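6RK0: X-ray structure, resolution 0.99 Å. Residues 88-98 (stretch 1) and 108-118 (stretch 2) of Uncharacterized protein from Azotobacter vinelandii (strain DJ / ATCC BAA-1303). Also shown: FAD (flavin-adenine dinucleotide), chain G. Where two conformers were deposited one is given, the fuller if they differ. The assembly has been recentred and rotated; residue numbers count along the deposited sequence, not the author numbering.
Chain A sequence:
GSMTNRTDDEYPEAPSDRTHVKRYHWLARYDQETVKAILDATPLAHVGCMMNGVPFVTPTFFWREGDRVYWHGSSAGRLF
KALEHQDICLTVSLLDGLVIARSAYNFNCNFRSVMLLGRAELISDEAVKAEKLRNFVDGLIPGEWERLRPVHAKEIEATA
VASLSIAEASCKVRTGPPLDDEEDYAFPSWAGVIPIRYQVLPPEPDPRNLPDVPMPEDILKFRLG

Stretch 1 (88-98) ICLTVSLLDGL
Stretch 2 (108-118) NCNFRSVMLLG

An antiparallel β ladder alternates wide, hydrogen-bonded pairs with narrow, non-hydrogen-bonded ones, and a classic way of interrupting that rhythm is a bulge. Strands 88-98 and 108-118 of this flavin-binding protein illustrate both. Their directions differ by 155°, their axes approach to 4.4 Å, and 931 Å² is buried between them. Apart from the bulge and the glycines, both backbones stay extended, with phi mostly between -85° and -170° and psi between 110° and 175°.

Stretch 2 opens at Asn 108 (phi/psi -164/-168), whose CB points away from the partner; its OD1 instead accepts a hydrogen bond from Cys 109 N at 2.9 Å. Cys 109 (chi1 p) forms a narrow pair with Leu 98, CA to CA 4.5 Å, and its CB packs against CD1 of Leu 95 (t, p) at 3.8 Å.

At Asn 110 (m) the register slips by one residue. Asn 110 O accepts from Asp 96 N at 2.8 Å and, weakly, from Gly 97 N at 3.2 Å, while Asn 110 N donates to Gly 97 O at 2.9 Å. One residue thus faces two: Asp 96, at phi/psi -113/-13, is the extra one, and Gly 97 follows at 175/159. A water bridges the bulge, donating to Asp 96 O (2.9 Å) and accepting from Asn 110 ND2 (3.0 Å).

Phe 111 (p, chi2 88°) pairs narrowly with Leu 95, but its ring leads away from stretch 1 and lays a face against the flavin, with CD1 3.4 Å from FAD C8M.

Arg 112 (m, t, m, chi4 169°) resumes the wide pairs: Leu 94 N to Arg 112 O is 2.8 Å and Arg 112 N to Leu 94 O is 3.0 Å. Its side chain returns to stretch 1, where the bulge has turned the CB of Asp 96 (m, chi2 -37°) toward it. The resulting salt bridge is two-pronged, with Arg 112 NH2 to Asp 96 OD1 and Arg 112 NE to Asp 96 OD2 both 2.9 Å. Leu 94 (m, t) covers one guanidinium face, CD1 to CZ of Arg 112 being 3.6 Å.

Ser 113 (p) sits opposite Ser 93 (p), CA to CA 4.3 Å, and its OG donates to FAD N1A at 2.8 Å.

Val 114 (p) and Val 92 (t) exchange two 2.9 Å N-to-O bonds; Val 92 CB meets Val 114 CG1 at 3.8 Å. Met 115 (m, t, t) pairs with Thr 91 (m), CA to CA 4.5 Å, and its CE reaches FAD C5A at 3.5 Å.

Leu 116 (m, t) bonds to Leu 90 (t, t) through Leu 90 N to Leu 116 O, 2.9 Å, and Leu 116 N to Leu 90 O, 2.8 Å. Leu 117 (m, t) places CD2 3.7 Å from SG of Cys 89 (t).

Gly 118 closes the ladder at phi/psi 139/-161, where a CB would jam against the preceding carbonyl oxygen. Ile 88 (p, t) gives N to Gly 118 O, 2.9 Å, and accepts Gly 118 N at its O, 3.2 Å.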

# COMPACT_ATOMS: atom_id res chain seq x y z
N ILE A 88 0.40 2.80 17.70
CA ILE A 88 0.66 2.33 16.34
C ILE A 88 0.51 3.46 15.33
O ILE A 88 0.06 4.57 15.64
CB ILE A 88 -0.22 1.12 15.99
CG1 ILE A 88 -1.71 1.50 16.03
CG2 ILE A 88 0.13 -0.08 16.87
CD1 ILE A 88 -2.63 0.48 15.41
N CYS A 89 0.87 3.13 14.09
CA CYS A 89 0.62 3.99 12.94
C CYS A 89 -0.19 3.16 11.95
O CYS A 89 0.23 2.08 11.57
CB CYS A 89 1.94 4.39 12.30
SG CYS A 89 1.80 5.40 10.78
N LEU A 90 -1.31 3.71 11.49
CA LEU A 90 -2.10 3.09 10.42
C LEU A 90 -2.02 4.05 9.23
O LEU A 90 -2.45 5.21 9.31
CB LEU A 90 -3.53 2.85 10.90
CG LEU A 90 -4.44 2.10 9.93
CD1 LEU A 90 -5.56 1.41 10.70
CD2 LEU A 90 -5.02 3.04 8.86
N THR A 91 -1.40 3.58 8.14
CA THR A 91 -1.20 4.39 6.95
C THR A 91 -2.12 3.91 5.84
O THR A 91 -2.23 2.70 5.58
CB THR A 91 0.27 4.33 6.51
OG1 THR A 91 1.03 4.97 7.53
CG2 THR A 91 0.50 4.99 5.15
N VAL A 92 -2.74 4.85 5.13
CA VAL A 92 -3.54 4.56 3.96
C VAL A 92 -2.99 5.40 2.84
O VAL A 92 -2.98 6.63 2.92
CB VAL A 92 -5.03 4.87 4.22
CG1 VAL A 92 -5.81 4.64 2.94
CG2 VAL A 92 -5.56 4.00 5.36
N SER A 93 -2.54 4.74 1.77
CA SER A 93 -1.97 5.42 0.62
C SER A 93 -2.75 5.09 -0.65
O SER A 93 -3.20 3.96 -0.86
CB SER A 93 -0.50 5.10 0.40
OG SER A 93 -0.29 3.75 0.27
N LEU A 94 -2.83 6.07 -1.55
CA LEU A 94 -3.32 5.91 -2.91
C LEU A 94 -2.34 6.57 -3.86
O LEU A 94 -2.08 7.78 -3.76
CB LEU A 94 -4.72 6.45 -3.12
CG LEU A 94 -5.83 5.61 -2.48
CD1 LEU A 94 -7.13 6.38 -2.45
CD2 LEU A 94 -5.98 4.27 -3.18
N LEU A 95 -1.83 5.79 -4.81
CA LEU A 95 -0.96 6.29 -5.88
C LEU A 95 -1.83 6.73 -7.05
O LEU A 95 -2.60 5.93 -7.60
CB LEU A 95 0.01 5.18 -6.28
CG LEU A 95 0.88 5.49 -7.49
CD1 LEU A 95 1.76 6.75 -7.28
CD2 LEU A 95 1.76 4.27 -7.78
N ASP A 96 -1.72 8.01 -7.44
CA ASP A 96 -2.61 8.62 -8.42
C ASP A 96 -1.93 8.99 -9.74
O ASP A 96 -2.62 9.30 -10.70
CB ASP A 96 -3.31 9.85 -7.85
CG ASP A 96 -4.17 9.54 -6.62
OD1 ASP A 96 -4.79 8.43 -6.61
OD2 ASP A 96 -4.25 10.38 -5.69
N GLY A 97 -0.59 8.99 -9.82
CA GLY A 97 0.06 9.28 -11.09
C GLY A 97 1.55 9.34 -10.91
O GLY A 97 2.05 9.57 -9.81
N LEU A 98 2.27 9.17 -12.02
CA LEU A 98 3.71 9.39 -12.10
C LEU A 98 3.94 10.78 -12.70
O LEU A 98 3.39 11.09 -13.77
CB LEU A 98 4.38 8.32 -12.95
CG LEU A 98 5.89 8.44 -13.05
CD1 LEU A 98 6.58 8.26 -11.70
CD2 LEU A 98 6.46 7.47 -14.06
N ASN A 108 8.16 13.01 -9.49
CA ASN A 108 7.35 12.92 -8.30
C ASN A 108 6.20 11.97 -8.57
O ASN A 108 6.19 11.25 -9.58
CB ASN A 108 6.91 14.33 -7.84
CG ASN A 108 6.90 14.46 -6.35
OD1 ASN A 108 6.04 13.89 -5.67
ND2 ASN A 108 7.86 15.16 -5.81
N CYS A 109 5.23 11.96 -7.67
CA CYS A 109 4.00 11.23 -7.94
C CYS A 109 2.84 12.01 -7.36
O CYS A 109 2.99 12.73 -6.38
CB CYS A 109 4.00 9.79 -7.42
SG CYS A 109 3.81 9.65 -5.62
N ASN A 110 1.70 11.88 -8.01
CA ASN A 110 0.45 12.37 -7.43
C ASN A 110 -0.08 11.27 -6.53
O ASN A 110 0.05 10.08 -6.83
CB ASN A 110 -0.53 12.79 -8.51
CG ASN A 110 -0.11 14.11 -9.13
OD1 ASN A 110 0.50 14.95 -8.44
ND2 ASN A 110 -0.43 14.31 -10.40
N PHE A 111 -0.68 11.66 -5.42
CA PHE A 111 -1.04 10.69 -4.39
C PHE A 111 -1.96 11.35 -3.38
O PHE A 111 -2.04 12.58 -3.27
CB PHE A 111 0.21 10.15 -3.67
CG PHE A 111 0.98 11.18 -2.90
CD1 PHE A 111 0.67 11.46 -1.57
CD2 PHE A 111 2.00 11.89 -3.50
CE1 PHE A 111 1.39 12.43 -0.87
CE2 PHE A 111 2.74 12.86 -2.77
CZ PHE A 111 2.42 13.10 -1.46
N ARG A 112 -2.56 10.48 -2.58
CA ARG A 112 -3.25 10.85 -1.33
C ARG A 112 -2.76 9.91 -0.26
O ARG A 112 -2.74 8.70 -0.48
CB ARG A 112 -4.77 10.70 -1.48
CG ARG A 112 -5.39 11.69 -2.45
CD ARG A 112 -6.75 11.21 -2.95
NE ARG A 112 -6.57 10.15 -3.92
CZ ARG A 112 -7.58 9.40 -4.37
NH1 ARG A 112 -8.79 9.49 -3.82
NH2 ARG A 112 -7.38 8.55 -5.35
N SER A 113 -2.40 10.43 0.91
CA SER A 113 -2.02 9.54 2.00
C SER A 113 -2.41 10.12 3.34
O SER A 113 -2.37 11.35 3.55
CB SER A 113 -0.57 9.12 2.00
OG SER A 113 0.27 10.19 2.13
N VAL A 114 -2.78 9.23 4.25
CA VAL A 114 -3.12 9.61 5.61
C VAL A 114 -2.43 8.66 6.57
O VAL A 114 -2.36 7.45 6.31
CB VAL A 114 -4.64 9.71 5.85
CG1 VAL A 114 -5.34 8.39 5.57
CG2 VAL A 114 -4.96 10.25 7.27
N MET A 115 -1.92 9.21 7.67
CA MET A 115 -1.39 8.44 8.79
C MET A 115 -2.25 8.76 9.99
O MET A 115 -2.45 9.93 10.34
CB MET A 115 0.07 8.78 9.08
CG MET A 115 1.01 8.38 7.95
SD MET A 115 2.70 8.83 8.37
CE MET A 115 3.55 8.37 6.86
N LEU A 116 -2.74 7.71 10.64
CA LEU A 116 -3.48 7.77 11.90
C LEU A 116 -2.61 7.20 12.99
O LEU A 116 -2.09 6.08 12.87
CB LEU A 116 -4.75 6.92 11.83
CG LEU A 116 -5.71 7.19 10.70
CD1 LEU A 116 -6.92 6.30 10.81
CD2 LEU A 116 -6.11 8.66 10.60
N LEU A 117 -2.44 7.96 14.07
CA LEU A 117 -1.58 7.53 15.17
C LEU A 117 -2.40 7.33 16.44
O LEU A 117 -3.39 8.03 16.68
CB LEU A 117 -0.53 8.60 15.48
CG LEU A 117 0.42 8.93 14.33
CD1 LEU A 117 1.55 9.75 14.82
CD2 LEU A 117 0.89 7.70 13.49
N GLY A 118 -1.92 6.42 17.28
CA GLY A 118 -2.44 6.35 18.63
C GLY A 118 -2.65 4.94 19.11
O GLY A 118 -2.09 3.98 18.60
PA FAD G . 8.30 14.26 8.17
O1A FAD G . 7.72 15.50 7.59
O2A FAD G . 9.57 14.37 8.94
O5B FAD G . 7.19 13.51 9.04
C5B FAD G . 6.57 14.21 10.13
C4B FAD G . 5.12 13.80 10.21
O4B FAD G . 4.46 14.13 8.97
C3B FAD G . 4.86 12.32 10.37
O3B FAD G . 5.06 11.87 11.69
C2B FAD G . 3.43 12.19 9.85
O2B FAD G . 2.53 12.53 10.88
C1B FAD G . 3.40 13.23 8.72
N9A FAD G . 3.62 12.64 7.40
C8A FAD G . 4.81 12.38 6.77
N7A FAD G . 4.66 11.78 5.62
C5A FAD G . 3.30 11.61 5.49
C6A FAD G . 2.50 11.02 4.48
N6A FAD G . 3.00 10.43 3.37
N1A FAD G . 1.16 11.00 4.67
C2A FAD G . 0.67 11.55 5.78
N3A FAD G . 1.30 12.13 6.80
C4A FAD G . 2.64 12.13 6.58
N1 FAD G . 8.94 10.05 -0.19
C2 FAD G . 10.23 9.90 -0.61
O2 FAD G . 11.17 10.45 -0.02
N3 FAD G . 10.52 9.10 -1.70
C4 FAD G . 9.60 8.42 -2.43
O4 FAD G . 9.93 7.67 -3.34
C4X FAD G . 8.23 8.63 -2.01
N5 FAD G . 7.25 8.02 -2.70
C5X FAD G . 5.94 8.16 -2.23
C6 FAD G . 4.91 7.47 -2.89
C7 FAD G . 3.59 7.56 -2.44
C7M FAD G . 2.49 6.83 -3.18
C8 FAD G . 3.30 8.34 -1.30
C8M FAD G . 1.93 8.40 -0.73
C9 FAD G . 4.33 9.04 -0.67
C9A FAD G . 5.64 8.95 -1.10
N10 FAD G . 6.69 9.66 -0.48
C10 FAD G . 8.01 9.44 -0.87
C1' FAD G . 6.47 10.53 0.68
C2' FAD G . 6.73 9.82 1.99
O2' FAD G . 5.60 9.05 2.35
C3' FAD G . 7.02 10.84 3.10
O3' FAD G . 5.92 11.74 3.21
C4' FAD G . 8.30 11.62 2.87
O4' FAD G . 9.37 10.72 2.59
C5' FAD G . 8.67 12.42 4.10
O5' FAD G . 8.74 11.55 5.24
P FAD G . 9.40 12.01 6.60
O1P FAD G . 10.79 12.54 6.38
O2P FAD G . 9.21 10.88 7.60
O3P FAD G . 8.42 13.21 6.98
O HOH W 1 -2.41 12.16 -11.26